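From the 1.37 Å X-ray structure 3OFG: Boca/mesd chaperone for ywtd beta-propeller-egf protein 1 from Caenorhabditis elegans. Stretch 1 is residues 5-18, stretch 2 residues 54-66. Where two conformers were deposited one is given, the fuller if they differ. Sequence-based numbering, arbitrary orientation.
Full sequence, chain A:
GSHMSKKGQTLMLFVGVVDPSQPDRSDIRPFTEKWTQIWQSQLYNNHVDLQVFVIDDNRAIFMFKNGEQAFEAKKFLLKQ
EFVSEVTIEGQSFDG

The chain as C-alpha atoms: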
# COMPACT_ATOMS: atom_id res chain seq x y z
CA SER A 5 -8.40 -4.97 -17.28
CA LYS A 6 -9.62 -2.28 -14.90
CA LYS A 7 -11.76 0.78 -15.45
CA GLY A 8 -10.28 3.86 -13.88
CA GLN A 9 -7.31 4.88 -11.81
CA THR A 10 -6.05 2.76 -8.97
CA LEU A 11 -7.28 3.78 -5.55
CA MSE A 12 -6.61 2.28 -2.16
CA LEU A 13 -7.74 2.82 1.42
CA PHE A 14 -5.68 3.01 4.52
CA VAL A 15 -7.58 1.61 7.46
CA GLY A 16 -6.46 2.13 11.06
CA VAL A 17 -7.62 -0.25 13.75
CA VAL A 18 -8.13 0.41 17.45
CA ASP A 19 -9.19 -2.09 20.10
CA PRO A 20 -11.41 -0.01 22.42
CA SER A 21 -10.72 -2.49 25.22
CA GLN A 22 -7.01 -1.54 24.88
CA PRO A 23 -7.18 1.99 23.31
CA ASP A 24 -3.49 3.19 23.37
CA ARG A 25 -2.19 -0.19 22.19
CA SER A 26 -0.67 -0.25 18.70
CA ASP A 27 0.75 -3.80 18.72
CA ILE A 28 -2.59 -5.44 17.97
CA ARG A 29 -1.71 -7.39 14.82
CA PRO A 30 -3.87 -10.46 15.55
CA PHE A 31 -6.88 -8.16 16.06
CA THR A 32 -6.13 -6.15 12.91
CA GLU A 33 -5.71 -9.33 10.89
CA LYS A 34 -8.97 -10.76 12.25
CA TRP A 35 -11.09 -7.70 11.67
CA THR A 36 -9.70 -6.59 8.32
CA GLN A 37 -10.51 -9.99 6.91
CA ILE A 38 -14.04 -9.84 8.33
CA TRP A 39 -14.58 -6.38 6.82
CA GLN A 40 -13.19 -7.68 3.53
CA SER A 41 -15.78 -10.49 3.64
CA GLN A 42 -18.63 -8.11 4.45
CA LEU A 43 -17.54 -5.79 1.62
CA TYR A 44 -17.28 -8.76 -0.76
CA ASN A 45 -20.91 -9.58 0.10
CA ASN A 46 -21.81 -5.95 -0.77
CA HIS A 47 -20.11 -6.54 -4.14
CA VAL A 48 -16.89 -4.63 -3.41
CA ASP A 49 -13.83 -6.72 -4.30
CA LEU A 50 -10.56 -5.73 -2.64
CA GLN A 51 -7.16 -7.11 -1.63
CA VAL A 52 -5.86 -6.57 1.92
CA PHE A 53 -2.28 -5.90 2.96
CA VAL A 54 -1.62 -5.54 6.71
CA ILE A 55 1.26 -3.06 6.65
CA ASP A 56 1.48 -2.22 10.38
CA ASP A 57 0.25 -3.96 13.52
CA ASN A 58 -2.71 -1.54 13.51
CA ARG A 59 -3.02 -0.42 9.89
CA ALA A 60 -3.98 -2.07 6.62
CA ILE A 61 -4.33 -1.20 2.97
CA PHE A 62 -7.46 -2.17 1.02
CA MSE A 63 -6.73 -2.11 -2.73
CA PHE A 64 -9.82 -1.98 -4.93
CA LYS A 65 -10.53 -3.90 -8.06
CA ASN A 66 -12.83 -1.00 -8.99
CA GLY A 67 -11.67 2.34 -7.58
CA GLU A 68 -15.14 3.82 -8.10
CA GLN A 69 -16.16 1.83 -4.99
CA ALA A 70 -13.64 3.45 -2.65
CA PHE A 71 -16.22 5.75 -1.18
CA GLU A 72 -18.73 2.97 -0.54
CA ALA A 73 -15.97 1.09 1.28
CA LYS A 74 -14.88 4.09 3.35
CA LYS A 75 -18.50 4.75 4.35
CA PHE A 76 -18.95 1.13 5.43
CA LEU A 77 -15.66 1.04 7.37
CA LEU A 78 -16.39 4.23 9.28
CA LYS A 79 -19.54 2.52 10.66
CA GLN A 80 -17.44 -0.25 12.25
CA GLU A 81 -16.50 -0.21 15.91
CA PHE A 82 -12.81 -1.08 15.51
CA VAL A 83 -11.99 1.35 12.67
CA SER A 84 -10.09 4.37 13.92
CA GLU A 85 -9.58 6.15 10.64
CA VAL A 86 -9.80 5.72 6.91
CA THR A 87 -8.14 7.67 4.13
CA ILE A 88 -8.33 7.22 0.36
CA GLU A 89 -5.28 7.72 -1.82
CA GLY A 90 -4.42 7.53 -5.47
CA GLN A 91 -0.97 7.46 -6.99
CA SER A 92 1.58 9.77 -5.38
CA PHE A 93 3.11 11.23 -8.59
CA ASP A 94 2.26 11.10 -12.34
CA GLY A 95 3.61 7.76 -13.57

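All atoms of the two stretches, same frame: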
# COMPACT_ATOMS: atom_id res chain seq x y z
N SER A 5 -8.74 -6.39 -17.24
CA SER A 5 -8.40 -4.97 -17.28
C SER A 5 -9.36 -4.16 -16.42
O SER A 5 -10.53 -4.51 -16.29
CB SER A 5 -8.40 -4.45 -18.72
OG SER A 5 -7.21 -4.85 -19.38
N LYS A 6 -8.85 -3.10 -15.83
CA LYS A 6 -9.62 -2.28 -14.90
C LYS A 6 -10.17 -1.02 -15.57
O LYS A 6 -9.60 -0.50 -16.53
CB LYS A 6 -8.75 -1.88 -13.70
N LYS A 7 -11.28 -0.52 -15.05
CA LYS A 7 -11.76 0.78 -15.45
C LYS A 7 -11.34 1.77 -14.38
O LYS A 7 -11.68 1.61 -13.20
CB LYS A 7 -13.28 0.79 -15.64
N GLY A 8 -10.58 2.78 -14.77
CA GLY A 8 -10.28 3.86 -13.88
C GLY A 8 -8.94 3.71 -13.19
O GLY A 8 -8.29 2.66 -13.21
N GLN A 9 -8.54 4.81 -12.58
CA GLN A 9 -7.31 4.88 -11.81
C GLN A 9 -7.37 3.97 -10.60
O GLN A 9 -8.43 3.63 -10.09
CB GLN A 9 -7.04 6.31 -11.37
CG GLN A 9 -7.98 6.79 -10.30
CD GLN A 9 -7.58 8.15 -9.77
OE1 GLN A 9 -6.40 8.40 -9.53
NE2 GLN A 9 -8.55 9.03 -9.60
N THR A 10 -6.19 3.56 -10.16
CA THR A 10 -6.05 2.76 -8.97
C THR A 10 -6.22 3.59 -7.71
O THR A 10 -5.54 4.60 -7.53
CB THR A 10 -4.66 2.12 -8.95
OG1 THR A 10 -4.53 1.28 -10.11
CG2 THR A 10 -4.45 1.32 -7.72
N LEU A 11 -7.13 3.15 -6.85
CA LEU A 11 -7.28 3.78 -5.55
C LEU A 11 -7.11 2.73 -4.47
O LEU A 11 -7.42 1.55 -4.63
CB LEU A 11 -8.64 4.41 -5.40
CG LEU A 11 -8.97 5.59 -6.32
CD1 LEU A 11 -10.38 6.08 -6.03
CD2 LEU A 11 -7.99 6.73 -6.14
N MSE A 12 -6.63 3.16 -3.32
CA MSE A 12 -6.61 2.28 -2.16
C MSE A 12 -7.11 3.05 -0.93
O MSE A 12 -7.21 4.29 -0.95
CB MSE A 12 -5.22 1.66 -1.93
CG MSE A 12 -4.01 2.60 -2.09
SE MSE A 12 -2.18 1.74 -2.19
CE MSE A 12 -2.21 1.01 -4.00
N LEU A 13 -7.49 2.30 0.09
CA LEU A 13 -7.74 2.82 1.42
C LEU A 13 -6.62 2.45 2.36
O LEU A 13 -5.98 1.39 2.24
CB LEU A 13 -9.02 2.23 2.04
CG LEU A 13 -10.33 2.27 1.29
CD1 LEU A 13 -11.46 1.68 2.13
CD2 LEU A 13 -10.63 3.69 0.87
N PHE A 14 -6.43 3.32 3.33
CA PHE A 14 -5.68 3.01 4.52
C PHE A 14 -6.70 2.95 5.63
O PHE A 14 -7.58 3.81 5.72
CB PHE A 14 -4.63 4.08 4.79
CG PHE A 14 -3.58 4.14 3.73
CD1 PHE A 14 -3.84 4.78 2.53
CD2 PHE A 14 -2.36 3.52 3.91
CE1 PHE A 14 -2.88 4.83 1.53
CE2 PHE A 14 -1.40 3.57 2.94
CZ PHE A 14 -1.65 4.22 1.74
N VAL A 15 -6.59 1.91 6.45
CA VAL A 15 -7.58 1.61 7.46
C VAL A 15 -6.88 1.38 8.79
O VAL A 15 -6.15 0.40 8.95
CB VAL A 15 -8.37 0.34 7.07
CG1 VAL A 15 -9.46 0.07 8.08
CG2 VAL A 15 -8.95 0.49 5.67
N GLY A 16 -7.04 2.30 9.73
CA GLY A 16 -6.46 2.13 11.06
C GLY A 16 -7.40 1.36 11.95
O GLY A 16 -8.63 1.45 11.79
N VAL A 17 -6.84 0.59 12.86
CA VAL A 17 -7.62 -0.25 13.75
C VAL A 17 -7.26 0.11 15.18
O VAL A 17 -6.09 0.33 15.50
CB VAL A 17 -7.33 -1.73 13.46
CG1 VAL A 17 -8.06 -2.66 14.40
CG2 VAL A 17 -7.70 -2.03 12.02
N VAL A 18 -8.30 0.20 16.01
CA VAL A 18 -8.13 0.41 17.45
C VAL A 18 -9.01 -0.60 18.18
O VAL A 18 -10.18 -0.82 17.83
CB VAL A 18 -8.51 1.84 17.86
CG1 VAL A 18 -8.63 1.98 19.40
CG2 VAL A 18 -7.47 2.83 17.38
N VAL A 54 -1.83 -6.06 5.36
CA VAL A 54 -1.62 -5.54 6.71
C VAL A 54 -0.20 -5.01 6.75
O VAL A 54 0.77 -5.77 6.69
CB VAL A 54 -1.91 -6.62 7.77
CG1 VAL A 54 -1.64 -6.08 9.17
CG2 VAL A 54 -3.36 -7.10 7.63
N ILE A 55 -0.05 -3.70 6.79
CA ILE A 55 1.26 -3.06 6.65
C ILE A 55 1.83 -2.57 7.97
O ILE A 55 3.00 -2.22 8.04
CB ILE A 55 1.20 -1.88 5.64
CG1 ILE A 55 0.18 -0.82 6.06
CG2 ILE A 55 0.91 -2.42 4.24
CD1 ILE A 55 0.36 0.50 5.31
N ASP A 56 1.02 -2.51 9.02
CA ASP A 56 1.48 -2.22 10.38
C ASP A 56 0.63 -3.06 11.31
O ASP A 56 -0.40 -3.62 10.90
CB ASP A 56 1.29 -0.75 10.75
CG ASP A 56 2.19 0.16 9.98
OD1 ASP A 56 3.40 0.20 10.29
OD2 ASP A 56 1.68 0.84 9.09
N ASP A 57 1.02 -3.14 12.58
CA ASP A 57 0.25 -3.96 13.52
C ASP A 57 -1.17 -3.45 13.71
O ASP A 57 -2.06 -4.20 14.11
CB ASP A 57 0.91 -3.99 14.90
CG ASP A 57 2.25 -4.69 14.91
OD1 ASP A 57 2.53 -5.50 14.00
OD2 ASP A 57 2.99 -4.44 15.88
N ASN A 58 -1.39 -2.17 13.39
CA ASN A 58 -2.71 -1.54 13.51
C ASN A 58 -3.12 -0.74 12.27
O ASN A 58 -3.90 0.20 12.37
CB ASN A 58 -2.74 -0.63 14.75
CG ASN A 58 -1.78 0.54 14.63
OD1 ASN A 58 -0.91 0.56 13.76
ND2 ASN A 58 -1.94 1.52 15.52
N ARG A 59 -2.65 -1.13 11.11
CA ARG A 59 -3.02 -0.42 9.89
C ARG A 59 -2.94 -1.35 8.71
O ARG A 59 -2.01 -2.16 8.59
CB ARG A 59 -2.12 0.79 9.67
CG ARG A 59 -2.63 1.75 8.58
CD ARG A 59 -1.88 3.09 8.57
NE ARG A 59 -0.45 2.89 8.42
CZ ARG A 59 0.31 3.37 7.44
NH1 ARG A 59 -0.20 4.14 6.51
NH2 ARG A 59 1.60 3.07 7.43
N ALA A 60 -3.93 -1.26 7.83
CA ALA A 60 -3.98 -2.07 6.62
C ALA A 60 -4.30 -1.23 5.40
O ALA A 60 -4.87 -0.15 5.49
CB ALA A 60 -5.00 -3.18 6.79
N ILE A 61 -3.94 -1.76 4.24
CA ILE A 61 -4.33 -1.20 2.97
C ILE A 61 -5.40 -2.10 2.37
O ILE A 61 -5.26 -3.33 2.36
CB ILE A 61 -3.14 -1.14 1.98
CG1 ILE A 61 -2.08 -0.20 2.51
CG2 ILE A 61 -3.60 -0.74 0.55
CD1 ILE A 61 -0.80 -0.23 1.67
N PHE A 62 -6.47 -1.50 1.87
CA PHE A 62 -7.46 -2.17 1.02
C PHE A 62 -7.27 -1.62 -0.40
O PHE A 62 -7.44 -0.41 -0.62
CB PHE A 62 -8.89 -1.84 1.47
CG PHE A 62 -9.35 -2.56 2.71
CD1 PHE A 62 -8.47 -3.26 3.54
CD2 PHE A 62 -10.68 -2.53 3.05
CE1 PHE A 62 -8.95 -3.90 4.68
CE2 PHE A 62 -11.15 -3.17 4.18
CZ PHE A 62 -10.29 -3.85 4.98
N MSE A 63 -6.86 -2.48 -1.33
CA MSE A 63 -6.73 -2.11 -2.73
C MSE A 63 -7.96 -2.57 -3.49
O MSE A 63 -8.37 -3.71 -3.36
CB MSE A 63 -5.50 -2.79 -3.35
CG MSE A 63 -4.16 -2.25 -2.86
SE MSE A 63 -2.65 -2.54 -4.11
CE MSE A 63 -3.58 -2.38 -5.83
N PHE A 64 -8.57 -1.67 -4.25
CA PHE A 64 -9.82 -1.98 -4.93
C PHE A 64 -9.62 -2.51 -6.32
O PHE A 64 -8.75 -2.06 -7.06
CB PHE A 64 -10.68 -0.73 -4.94
CG PHE A 64 -11.04 -0.28 -3.58
CD1 PHE A 64 -11.99 -0.98 -2.84
CD2 PHE A 64 -10.36 0.77 -2.99
CE1 PHE A 64 -12.27 -0.62 -1.54
CE2 PHE A 64 -10.64 1.14 -1.70
CZ PHE A 64 -11.60 0.44 -0.97
N LYS A 65 -10.45 -3.47 -6.68
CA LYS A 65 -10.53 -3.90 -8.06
C LYS A 65 -11.15 -2.78 -8.90
O LYS A 65 -10.70 -2.49 -10.01
CB LYS A 65 -11.34 -5.18 -8.15
CG LYS A 65 -11.55 -5.66 -9.58
CD LYS A 65 -12.40 -6.92 -9.61
N ASN A 66 -12.15 -2.11 -8.34
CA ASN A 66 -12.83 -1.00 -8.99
C ASN A 66 -12.77 0.21 -8.07
O ASN A 66 -13.52 0.30 -7.11
CB ASN A 66 -14.29 -1.35 -9.27
O HOH W 1 -12.25 -2.04 -12.54
O HOH W 2 -8.54 0.75 -7.76
O HOH W 3 -4.15 0.90 17.51

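The contact is a two-stranded antiparallel ladder, and its strongest bonds belong to the backbone. Strand 12-17 runs against strand 59-64 with 158° between their directions. L13 and F62 form a reciprocal pair, L13 N to F62 O at 2.8 Å and F62 N to L13 O at 3.0 Å; two residues on, V15 and A60 repeat it, V15 N to A60 O at 2.9 Å and A60 N to V15 O at 3.0 Å. Beyond these closed rings the ladder continues with single bonds: V17 N donates to N58 O at 3.0 Å, while at the other end F64 N reaches L11 O at 3.4 Å, well aligned but weak. These are all backbone bonds, which hold the register once it is formed but would not by themselves select it; the side chains turn to the two faces.

Where the pairing loosens, water extends it. Water 2 accepts from L11 N and donates to F64 O, both at 2.9 Å, bridging the strands beside the weak bond. Farther out, water 1 links K7 N (3.1 Å) to K65 O (3.0 Å). At the opposite end, water 3 donates to V17 O at 2.9 Å and accepts from N58 ND2 at 3.0 Å, so the asparagine serves the ladder with both its backbone carbonyl and its amide side chain.

Between the bonded pairs, M12-M63, F14-I61 and G16-R59 bring their CA atoms to 4.4-4.7 Å, and at F14-I61 and G16-R59, CA-H...O contacts fill the gaps, the shortest from I61 CA to L13 O at 3.2 Å.

The side chains of M12, F14, I61, M63 and R59 share one face. Both methionines are selenomethionine here, and their flexible, unbranched chains meet at M12 CE to M63 SE, 3.6 Å. I61 is a hub: its CG2 lies 3.8 Å from M12 CB, and its CG1 3.9 Å from F14 CE2. The F14 ring also presents its edge to I55 CD1, 4.3 Å from F14 CE2. R59 extends along this face until its NH1 comes 3.4 Å from F14 CD2. Its charge is answered within its own stretch: NH2 forms a salt bridge to D56 OD2 at 2.8 Å, spanning the type I turn from D56 to R59. G16, across from R59, has no side chain; a CB there would lie about 4.0 Å from N58 O.

L13, V15, A60 and F62 occupy the other face, all buried. V15 CG2 sits over the F62 ring, 4.2 Å from its centroid and 7° off the normal, a clean CH-pi contact. A60, directly paired with V15, adds only a methyl to this face. L13 CB packs 4.1 Å from F62 CB, and L13 CG meets the edge of the F64 ring at CZ, 3.2 Å away.

The contact buries 816 Å² in total. Its rule is simple: backbone bonds hold the register, apolar side chains pack most of both faces, R59 joins one face beside the turn and pairs with D56, and waters bridge the strands at both ends.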